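Local coordinates for protein apical membrane antigen 1 (Toxoplasma gondii, PDB 3ZLE) that may play a role in host cell invasion, probably as the sporozoite surface partner of a RON2 protein at the moving junction, at residues E254-R259 and T315-F320; T75-S80 and K280-F285; A353-I358 and N375-T380. All coordinates share one frame; numbering follows the deposited sequence.

Contact 1: residues E254-R259 and T315-F320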
loop_
_atom_site.group_PDB
_atom_site.type_symbol
_atom_site.label_atom_id
_atom_site.label_comp_id
_atom_site.label_asym_id
_atom_site.label_seq_id
_atom_site.Cartn_x
_atom_site.Cartn_y
_atom_site.Cartn_z
ATOM N N GLU A 254 4.744 13.445 6.956
ATOM C CA GLU A 254 3.995 12.259 7.336
ATOM C C GLU A 254 2.498 12.405 7.010
ATOM O O GLU A 254 1.793 11.407 6.704
ATOM C CB GLU A 254 4.180 11.990 8.836
ATOM C CG GLU A 254 3.047 11.156 9.437
ATOM C CD GLU A 254 3.276 10.792 10.910
ATOM O OE1 GLU A 254 4.458 10.785 11.385
ATOM O OE2 GLU A 254 2.259 10.504 11.595
ATOM N N GLU A 255 2.004 13.635 7.120
ATOM C CA GLU A 255 0.639 13.928 6.768
ATOM C C GLU A 255 0.486 13.692 5.264
ATOM O O GLU A 255 -0.470 13.076 4.837
ATOM C CB GLU A 255 0.278 15.385 7.164
ATOM C CG GLU A 255 -1.027 15.940 6.575
ATOM C CD GLU A 255 -1.457 17.277 7.218
ATOM O OE1 GLU A 255 -1.181 17.494 8.414
ATOM O OE2 GLU A 255 -2.076 18.110 6.533
ATOM N N CYS A 256 1.476 14.098 4.485
ATOM C CA CYS A 256 1.469 13.824 3.049
ATOM C C CYS A 256 1.458 12.314 2.771
ATOM O O CYS A 256 0.752 11.847 1.897
ATOM C CB CYS A 256 2.659 14.487 2.349
ATOM S SG CYS A 256 2.680 14.322 0.541
ATOM N N TRP A 257 2.215 11.568 3.553
ATOM C CA TRP A 257 2.306 10.134 3.385
ATOM C C TRP A 257 0.945 9.454 3.635
ATOM O O TRP A 257 0.535 8.574 2.901
ATOM C CB TRP A 257 3.395 9.584 4.320
ATOM C CG TRP A 257 3.393 8.071 4.448
ATOM C CD1 TRP A 257 3.824 7.173 3.524
ATOM C CD2 TRP A 257 2.910 7.302 5.568
ATOM N NE1 TRP A 257 3.656 5.881 4.001
ATOM C CE2 TRP A 257 3.104 5.936 5.251
ATOM C CE3 TRP A 257 2.404 7.641 6.827
ATOM C CZ2 TRP A 257 2.754 4.883 6.138
ATOM C CZ3 TRP A 257 2.065 6.594 7.723
ATOM C CH2 TRP A 257 2.311 5.240 7.392
ATOM N N LYS A 258 0.227 9.923 4.642
ATOM C CA LYS A 258 -1.122 9.447 4.918
ATOM C C LYS A 258 -2.145 9.854 3.877
ATOM O O LYS A 258 -3.103 9.123 3.617
ATOM C CB LYS A 258 -1.567 9.948 6.260
ATOM C CG LYS A 258 -1.066 9.092 7.378
ATOM C CD LYS A 258 -1.427 9.670 8.723
ATOM C CE LYS A 258 -0.934 8.734 9.792
ATOM N NZ LYS A 258 -1.045 9.266 11.157
ATOM N N ARG A 259 -1.940 11.026 3.289
ATOM C CA ARG A 259 -2.905 11.603 2.391
ATOM C C ARG A 259 -2.956 10.861 1.081
ATOM O O ARG A 259 -4.022 10.700 0.503
ATOM C CB ARG A 259 -2.552 13.064 2.139
ATOM C CG ARG A 259 -3.590 13.836 1.356
ATOM C CD ARG A 259 -3.861 15.184 2.029
ATOM N NE ARG A 259 -3.033 16.255 1.514
ATOM C CZ ARG A 259 -2.630 17.316 2.235
ATOM N NH1 ARG A 259 -2.886 17.395 3.524
ATOM N NH2 ARG A 259 -1.970 18.293 1.656
ATOM N N THR A 315 4.955 24.055 2.484
ATOM C CA THR A 315 5.063 22.653 2.111
ATOM C C THR A 315 3.816 22.108 1.423
ATOM O O THR A 315 2.698 22.156 1.951
ATOM C CB THR A 315 5.501 21.728 3.270
ATOM O OG1 THR A 315 4.547 21.775 4.307
ATOM C CG2 THR A 315 6.884 22.123 3.816
ATOM N N ILE A 316 4.042 21.530 0.256
ATOM C CA ILE A 316 2.969 21.053 -0.614
ATOM C C ILE A 316 3.014 19.506 -0.668
ATOM O O ILE A 316 4.075 18.936 -0.825
ATOM C CB ILE A 316 3.214 21.623 -2.036
ATOM C CG1 ILE A 316 3.268 23.156 -1.991
ATOM C CG2 ILE A 316 2.157 21.168 -3.027
ATOM C CD1 ILE A 316 2.110 23.799 -1.232
ATOM N N CYS A 317 1.856 18.855 -0.554
ATOM C CA CYS A 317 1.687 17.451 -0.951
ATOM C C CYS A 317 1.024 17.374 -2.324
ATOM O O CYS A 317 -0.197 17.574 -2.447
ATOM C CB CYS A 317 0.785 16.763 0.029
ATOM S SG CYS A 317 0.742 14.977 -0.136
ATOM N N ALA A 318 1.821 17.165 -3.360
ATOM C CA ALA A 318 1.310 17.137 -4.750
ATOM C C ALA A 318 1.097 15.704 -5.184
ATOM O O ALA A 318 2.055 14.989 -5.523
ATOM C CB ALA A 318 2.278 17.825 -5.704
ATOM N N ILE A 319 -0.155 15.287 -5.173
ATOM C CA ILE A 319 -0.504 13.926 -5.505
ATOM C C ILE A 319 -0.833 13.770 -6.988
ATOM O O ILE A 319 -1.647 14.493 -7.543
ATOM C CB ILE A 319 -1.697 13.501 -4.698
ATOM C CG1 ILE A 319 -1.303 13.347 -3.225
ATOM C CG2 ILE A 319 -2.363 12.285 -5.314
ATOM C CD1 ILE A 319 -2.494 13.361 -2.290
ATOM N N PHE A 320 -0.221 12.803 -7.632
ATOM C CA PHE A 320 -0.396 12.711 -9.070
ATOM C C PHE A 320 -0.696 11.293 -9.485
ATOM O O PHE A 320 -0.532 10.362 -8.699
ATOM C CB PHE A 320 0.820 13.259 -9.804
ATOM C CG PHE A 320 2.096 12.483 -9.536
ATOM C CD1 PHE A 320 2.891 12.777 -8.419
ATOM C CD2 PHE A 320 2.557 11.537 -10.452
ATOM C CE1 PHE A 320 4.095 12.141 -8.217
ATOM C CE2 PHE A 320 3.733 10.836 -10.220
ATOM C CZ PHE A 320 4.491 11.123 -9.083
HETATM O O HOH W 1 -2.472 17.678 -1.276
#
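The guanidinium NH2 of Arg-259 reaches toward strand 315-320 and is gripped from two quarters. It donates to water 1 at 3.0 Å, and this water in turn donates a hydrogen bond to the carbonyl O of Cys-317, 2.6 Å away. The second hydrogen-bond partner of NH2 is the backbone O of Gln-249, at the end of the neighbouring strand 246-249. The same NH2 lies 3.5 Å from Cys-317 CB, so the charged group rests obliquely on the carbon arm of a disulfide. On the helix, Arg-259 NH1 pairs with Glu-255 OE2 at 3.2 Å in a salt bridge whose hydrogen bond is weak. Arg-259 CG, set anti to the backbone N, touches Ile-319 CD1 at 3.8 Å; bends at chi2 and chi3 then turn the guanidinium back toward Glu-255.

The covalent tie is the Cys-256 SG to Cys-317 SG bond of 2.2 Å. Both sulfurs stand anti to their backbone N (chi1 -175° and -169°), each aimed at the other segment. A disulfide pinning a helix onto an antiparallel sheet is consistent with the PAN clan of the family, in what is probably the second domain. Helix 253-262 lies over a four-stranded sheet; the axis of 254-259 passes 8.8 Å from that of 315-320, at 18°. Cys-256 and Ile-319 also pack on Ala-304 of the adjoining strand 303-308, while Trp-257 turns to the far side of the helix, where its NE1 hydrogen-bonds to Gly-340 O.

Contact 2: residues T75-S80 and K280-F285; sequences TSNDAS and KNWNDF
Trp-282 lays one face of its indole along the backbone of residues 75-77. Asn-77 CB sits almost exactly above the five-membered ring of Trp-282, 3.6 Å from its centroid and 3° off the normal, a CH-pi contact. Toward the rim of the same face come the backbone N of Asn-77, 3.4 Å above the ring plane, and the carbonyl carbon of Ser-76. Farther out, Ser-76 CA meets Trp-282 CH2 at 3.4 Å, whereas Thr-75 O approaches that carbon at the ring edge, close to the plane. The side-chain amide of Asn-77 is tilted by 16° from the indole and passes over its CG and CD1 end.

With CG between the backbone N and the carbonyl carbon (chi1 67°), the Trp-282 indole is turned toward 75-77. Asn-283 CB lies over the centre of the opposite face, 3.4 Å above the plane. The indole projects from a type I turn, Asn-281 to Asp-284, which Asp-284 OD2 reinforces by accepting from Asn-281 N at 2.9 Å. No hydrogen bond links the two segments; the contact, at the protein exterior, is an indole face laid on backbone and a CB.

Leu-84 touches both Asn-77 and Trp-282, and Trp-184 NE1 hydrogen-bonds to Asn-281 O while its ring makes a cation-pi contact with Lys-280. Residues 280-285 belong to a long excursion that probably corresponds to the domain II loop, which in AMA1 relatives is displaced when RON2 binds; it leaves helix 253-262, lies here against the loop joining strands 55-59 and 103-104, and returns to strand 303-308.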
loop_
_atom_site.group_PDB
_atom_site.type_symbol
_atom_site.label_atom_id
_atom_site.label_comp_id
_atom_site.label_asym_id
_atom_site.label_seq_id
_atom_site.Cartn_x
_atom_site.Cartn_y
_atom_site.Cartn_z
ATOM N N THR A 75 -16.747 -16.830 15.498
ATOM C CA THR A 75 -17.045 -18.192 14.983
ATOM C C THR A 75 -18.549 -18.502 14.999
ATOM O O THR A 75 -19.004 -19.439 14.345
ATOM C CB THR A 75 -16.332 -19.292 15.809
ATOM O OG1 THR A 75 -16.498 -19.010 17.208
ATOM C CG2 THR A 75 -14.836 -19.340 15.478
ATOM N N SER A 76 -19.306 -17.740 15.777
ATOM C CA SER A 76 -20.758 -17.878 15.795
ATOM C C SER A 76 -21.359 -16.511 16.028
ATOM O O SER A 76 -20.765 -15.670 16.719
ATOM C CB SER A 76 -21.203 -18.820 16.923
ATOM O OG SER A 76 -21.069 -18.190 18.184
ATOM N N ASN A 77 -22.579 -16.319 15.541
ATOM C CA ASN A 77 -23.346 -15.147 15.913
ATOM C C ASN A 77 -23.707 -15.132 17.387
ATOM O O ASN A 77 -23.727 -16.176 18.049
ATOM C CB ASN A 77 -24.604 -15.012 15.062
ATOM C CG ASN A 77 -25.097 -13.586 14.997
ATOM O OD1 ASN A 77 -24.469 -12.679 15.545
ATOM N ND2 ASN A 77 -26.185 -13.368 14.280
ATOM N N ASP A 78 -23.831 -13.928 17.929
ATOM C CA ASP A 78 -24.682 -13.691 19.078
ATOM C C ASP A 78 -25.706 -12.633 18.673
ATOM O O ASP A 78 -25.365 -11.457 18.477
ATOM C CB ASP A 78 -23.860 -13.231 20.288
ATOM C CG ASP A 78 -24.695 -13.116 21.564
ATOM O OD1 ASP A 78 -25.928 -12.929 21.472
ATOM O OD2 ASP A 78 -24.110 -13.196 22.664
ATOM N N ALA A 79 -26.930 -13.089 18.423
ATOM C CA ALA A 79 -27.972 -12.225 17.926
ATOM C C ALA A 79 -28.191 -11.070 18.900
ATOM O O ALA A 79 -28.578 -9.977 18.488
ATOM C CB ALA A 79 -29.264 -13.013 17.706
ATOM N N SER A 80 -27.898 -11.307 20.184
ATOM C CA SER A 80 -28.119 -10.300 21.240
ATOM C C SER A 80 -27.037 -9.206 21.353
ATOM O O SER A 80 -27.236 -8.205 22.032
ATOM C CB SER A 80 -28.323 -10.971 22.600
ATOM O OG SER A 80 -27.106 -11.056 23.328
ATOM N N LYS A 280 -25.603 -6.945 5.357
ATOM C CA LYS A 280 -24.680 -8.075 5.416
ATOM C C LYS A 280 -25.067 -8.978 6.592
ATOM O O LYS A 280 -25.646 -8.519 7.572
ATOM C CB LYS A 280 -23.229 -7.587 5.575
ATOM C CG LYS A 280 -22.797 -6.515 4.579
ATOM C CD LYS A 280 -21.409 -6.802 4.014
ATOM C CE LYS A 280 -20.320 -6.647 5.071
ATOM N NZ LYS A 280 -18.959 -6.991 4.563
ATOM N N ASN A 281 -24.822 -10.275 6.456
ATOM C CA ASN A 281 -24.996 -11.195 7.571
ATOM C C ASN A 281 -23.749 -11.208 8.440
ATOM O O ASN A 281 -22.696 -10.709 8.039
ATOM C CB ASN A 281 -25.302 -12.604 7.054
ATOM C CG ASN A 281 -26.649 -12.683 6.357
ATOM O OD1 ASN A 281 -27.693 -12.571 6.998
ATOM N ND2 ASN A 281 -26.628 -12.744 5.033
ATOM N N TRP A 282 -23.859 -11.776 9.626
ATOM C CA TRP A 282 -22.775 -11.655 10.598
ATOM C C TRP A 282 -21.519 -12.271 10.056
ATOM O O TRP A 282 -20.442 -12.094 10.617
ATOM C CB TRP A 282 -23.128 -12.345 11.910
ATOM C CG TRP A 282 -23.234 -13.835 11.788
ATOM C CD1 TRP A 282 -24.319 -14.535 11.376
ATOM C CD2 TRP A 282 -22.223 -14.810 12.114
ATOM N NE1 TRP A 282 -24.050 -15.890 11.392
ATOM C CE2 TRP A 282 -22.781 -16.086 11.863
ATOM C CE3 TRP A 282 -20.882 -14.726 12.515
ATOM C CZ2 TRP A 282 -22.074 -17.270 12.078
ATOM C CZ3 TRP A 282 -20.173 -15.905 12.720
ATOM C CH2 TRP A 282 -20.774 -17.163 12.496
ATOM N N ASN A 283 -21.664 -13.069 9.009
ATOM C CA ASN A 283 -20.558 -13.895 8.585
ATOM C C ASN A 283 -20.235 -13.760 7.123
ATOM O O ASN A 283 -19.591 -14.616 6.552
ATOM C CB ASN A 283 -20.770 -15.349 8.978
ATOM C CG ASN A 283 -22.006 -15.966 8.325
ATOM O OD1 ASN A 283 -22.787 -15.287 7.663
ATOM N ND2 ASN A 283 -22.186 -17.258 8.529
ATOM N N ASP A 284 -20.597 -12.624 6.555
ATOM C CA ASP A 284 -20.181 -12.272 5.222
ATOM C C ASP A 284 -18.750 -11.717 5.214
ATOM O O ASP A 284 -18.532 -10.538 4.984
ATOM C CB ASP A 284 -21.175 -11.264 4.626
ATOM C CG ASP A 284 -22.533 -11.897 4.320
ATOM O OD1 ASP A 284 -22.610 -13.147 4.261
ATOM O OD2 ASP A 284 -23.501 -11.148 4.078
ATOM N N PHE A 285 -17.784 -12.609 5.420
ATOM C CA PHE A 285 -16.396 -12.230 5.548
ATOM C C PHE A 285 -15.779 -11.808 4.232
ATOM O O PHE A 285 -14.742 -11.193 4.228
ATOM C CB PHE A 285 -15.581 -13.361 6.183
ATOM C CG PHE A 285 -15.942 -13.648 7.623
ATOM C CD1 PHE A 285 -16.877 -12.863 8.297
ATOM C CD2 PHE A 285 -15.403 -14.742 8.277
ATOM C CE1 PHE A 285 -17.259 -13.170 9.588
ATOM C CE2 PHE A 285 -15.739 -15.018 9.593
ATOM C CZ PHE A 285 -16.673 -14.232 10.253
#

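Contact 3: residues A353-I358 and N375-T380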
loop_
_atom_site.group_PDB
_atom_site.type_symbol
_atom_site.label_atom_id
_atom_site.label_comp_id
_atom_site.label_asym_id
_atom_site.label_seq_id
_atom_site.Cartn_x
_atom_site.Cartn_y
_atom_site.Cartn_z
ATOM N N ALA A 353 33.102 9.012 -11.563
ATOM C CA ALA A 353 34.176 8.833 -12.565
ATOM C C ALA A 353 33.698 8.599 -14.001
ATOM O O ALA A 353 34.377 8.990 -14.941
ATOM C CB ALA A 353 35.165 7.741 -12.134
ATOM N N SER A 354 32.554 7.952 -14.185
ATOM C CA SER A 354 32.139 7.550 -15.545
ATOM C C SER A 354 30.841 8.217 -15.991
ATOM O O SER A 354 30.496 8.198 -17.181
ATOM C CB SER A 354 31.974 6.045 -15.625
ATOM O OG SER A 354 31.126 5.604 -14.583
ATOM N N PHE A 355 30.055 8.665 -15.014
ATOM C CA PHE A 355 28.769 9.286 -15.296
ATOM C C PHE A 355 28.942 10.456 -16.286
ATOM O O PHE A 355 29.663 11.417 -15.995
ATOM C CB PHE A 355 28.159 9.821 -14.011
ATOM C CG PHE A 355 26.743 10.295 -14.175
ATOM C CD1 PHE A 355 26.484 11.541 -14.714
ATOM C CD2 PHE A 355 25.683 9.431 -13.967
ATOM C CE1 PHE A 355 25.191 11.955 -14.943
ATOM C CE2 PHE A 355 24.380 9.866 -14.158
ATOM C CZ PHE A 355 24.146 11.121 -14.650
ATOM N N ILE A 356 28.236 10.404 -17.412
ATOM C CA ILE A 356 28.267 11.503 -18.375
ATOM C C ILE A 356 27.145 12.523 -18.112
ATOM O O ILE A 356 25.956 12.194 -18.227
ATOM C CB ILE A 356 28.121 11.007 -19.819
ATOM C CG1 ILE A 356 29.095 9.873 -20.121
ATOM C CG2 ILE A 356 28.279 12.158 -20.805
ATOM C CD1 ILE A 356 28.518 8.887 -21.125
ATOM N N PRO A 357 27.523 13.785 -17.873
ATOM C CA PRO A 357 26.548 14.823 -17.528
ATOM C C PRO A 357 25.652 15.133 -18.692
ATOM O O PRO A 357 26.069 15.036 -19.838
ATOM C CB PRO A 357 27.422 16.040 -17.194
ATOM C CG PRO A 357 28.720 15.790 -17.890
ATOM C CD PRO A 357 28.906 14.298 -17.888
ATOM N N ILE A 358 24.406 15.463 -18.398
ATOM C CA ILE A 358 23.401 15.609 -19.428
ATOM C C ILE A 358 22.902 17.026 -19.298
ATOM O O ILE A 358 22.464 17.411 -18.219
ATOM C CB ILE A 358 22.216 14.677 -19.125
ATOM C CG1 ILE A 358 22.677 13.223 -18.988
ATOM C CG2 ILE A 358 21.090 14.879 -20.110
ATOM C CD1 ILE A 358 22.443 12.654 -17.615
ATOM N N ASN A 375 29.589 11.146 -6.084
ATOM C CA ASN A 375 28.789 9.952 -6.253
ATOM C C ASN A 375 27.308 10.064 -5.966
ATOM O O ASN A 375 26.646 9.045 -5.764
ATOM C CB ASN A 375 29.412 8.786 -5.484
ATOM C CG ASN A 375 30.670 8.299 -6.135
ATOM O OD1 ASN A 375 31.028 8.745 -7.233
ATOM N ND2 ASN A 375 31.328 7.367 -5.503
ATOM N N GLN A 376 26.761 11.275 -6.021
ATOM C CA GLN A 376 25.310 11.456 -5.834
ATOM C C GLN A 376 24.676 12.197 -6.993
ATOM O O GLN A 376 25.317 13.006 -7.633
ATOM C CB GLN A 376 24.992 12.154 -4.504
ATOM C CG GLN A 376 25.187 11.252 -3.286
ATOM C CD GLN A 376 24.898 11.962 -1.968
ATOM O OE1 GLN A 376 24.173 12.963 -1.930
ATOM N NE2 GLN A 376 25.452 11.432 -0.873
ATOM N N PHE A 377 23.458 11.808 -7.343
ATOM C CA PHE A 377 22.734 12.481 -8.383
ATOM C C PHE A 377 22.615 13.953 -8.036
ATOM O O PHE A 377 22.341 14.309 -6.880
ATOM C CB PHE A 377 21.341 11.867 -8.563
ATOM C CG PHE A 377 21.298 10.789 -9.594
ATOM C CD1 PHE A 377 21.225 11.108 -10.941
ATOM C CD2 PHE A 377 21.446 9.449 -9.226
ATOM C CE1 PHE A 377 21.182 10.111 -11.898
ATOM C CE2 PHE A 377 21.447 8.437 -10.188
ATOM C CZ PHE A 377 21.290 8.770 -11.526
ATOM N N ASP A 378 22.818 14.803 -9.042
ATOM C CA ASP A 378 22.637 16.222 -8.865
ATOM C C ASP A 378 21.939 16.835 -10.078
ATOM O O ASP A 378 22.234 16.494 -11.223
ATOM C CB ASP A 378 23.979 16.895 -8.605
ATOM C CG ASP A 378 23.846 18.189 -7.786
ATOM O OD1 ASP A 378 22.950 18.261 -6.911
ATOM O OD2 ASP A 378 24.617 19.151 -8.053
ATOM N N GLN A 379 20.916 17.629 -9.798
ATOM C CA GLN A 379 20.200 18.379 -10.808
ATOM C C GLN A 379 20.312 19.852 -10.442
ATOM O O GLN A 379 19.860 20.253 -9.385
ATOM C CB GLN A 379 18.734 17.985 -10.806
ATOM C CG GLN A 379 17.925 18.615 -11.937
ATOM C CD GLN A 379 16.750 17.770 -12.318
ATOM O OE1 GLN A 379 16.837 16.555 -12.287
ATOM N NE2 GLN A 379 15.612 18.401 -12.570
ATOM N N THR A 380 20.884 20.662 -11.320
ATOM C CA THR A 380 20.973 22.101 -11.036
ATOM C C THR A 380 20.669 22.927 -12.267
ATOM O O THR A 380 20.920 22.497 -13.381
ATOM C CB THR A 380 22.372 22.498 -10.573
ATOM O OG1 THR A 380 23.311 22.093 -11.565
ATOM C CG2 THR A 380 22.717 21.844 -9.240
#
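Phe-377 CE1 comes up to two neighbouring carbons of the Phe-355 ring, lying 3.9 Å from Phe-355 CE2. Phe-355 CZ follows at 4.2 Å from the same Phe-377 CE1. The rings are turned nearly square to each other, with planes at 84° and centroids 5.7 Å apart, but the approach is oblique. Phe-355 extends with CG anti to the backbone N (chi1 -171°), which carries its ring from the loop toward strand 376-383. Phe-377 instead has a chi1 of -92°, away from the usual staggered values; its CB points along the strand's flank and the tip of the ring swings back to Phe-355.

That pose also suits its other neighbours, since Phe-377 stacks on Trp-9 and meets Phe-15 edge-to-face, linking the N-terminal residues to the C-terminal sheet. Both phenylalanines touch Cys-350, and Phe-355 touches its disulfide partner Cys-372, so the aromatic pair adjoins a cystine of what is probably the small disulfide-rich third domain. With no hydrogen bond across the segments, the attraction is apolar and dispersive, and no polar bond between them fixes the tilt of the rings.

How the contacts relate
Along the chain, contacts 1 and 2 interlock: 280-285 falls between 254-259 and 315-320, and 75-80 precedes both. Contact 3 follows after both have closed. The centres of contacts 1 and 2 lie about 38 Å apart. Contact 3 has its centre about 28 Å from that of contact 1. Between the centres of contacts 2 and 3, on opposite sides of the chain's centre, the distance is about 61 Å. None touches another. Contact 1 ties helix 253-262 to the four-stranded sheet of what is probably the second domain; contact 3 belongs to the separate three-stranded sheet near the C terminus. The loop between helix 253-262 and strand 303-308 meets 75-80 about midway along it, without covalent links between these segments.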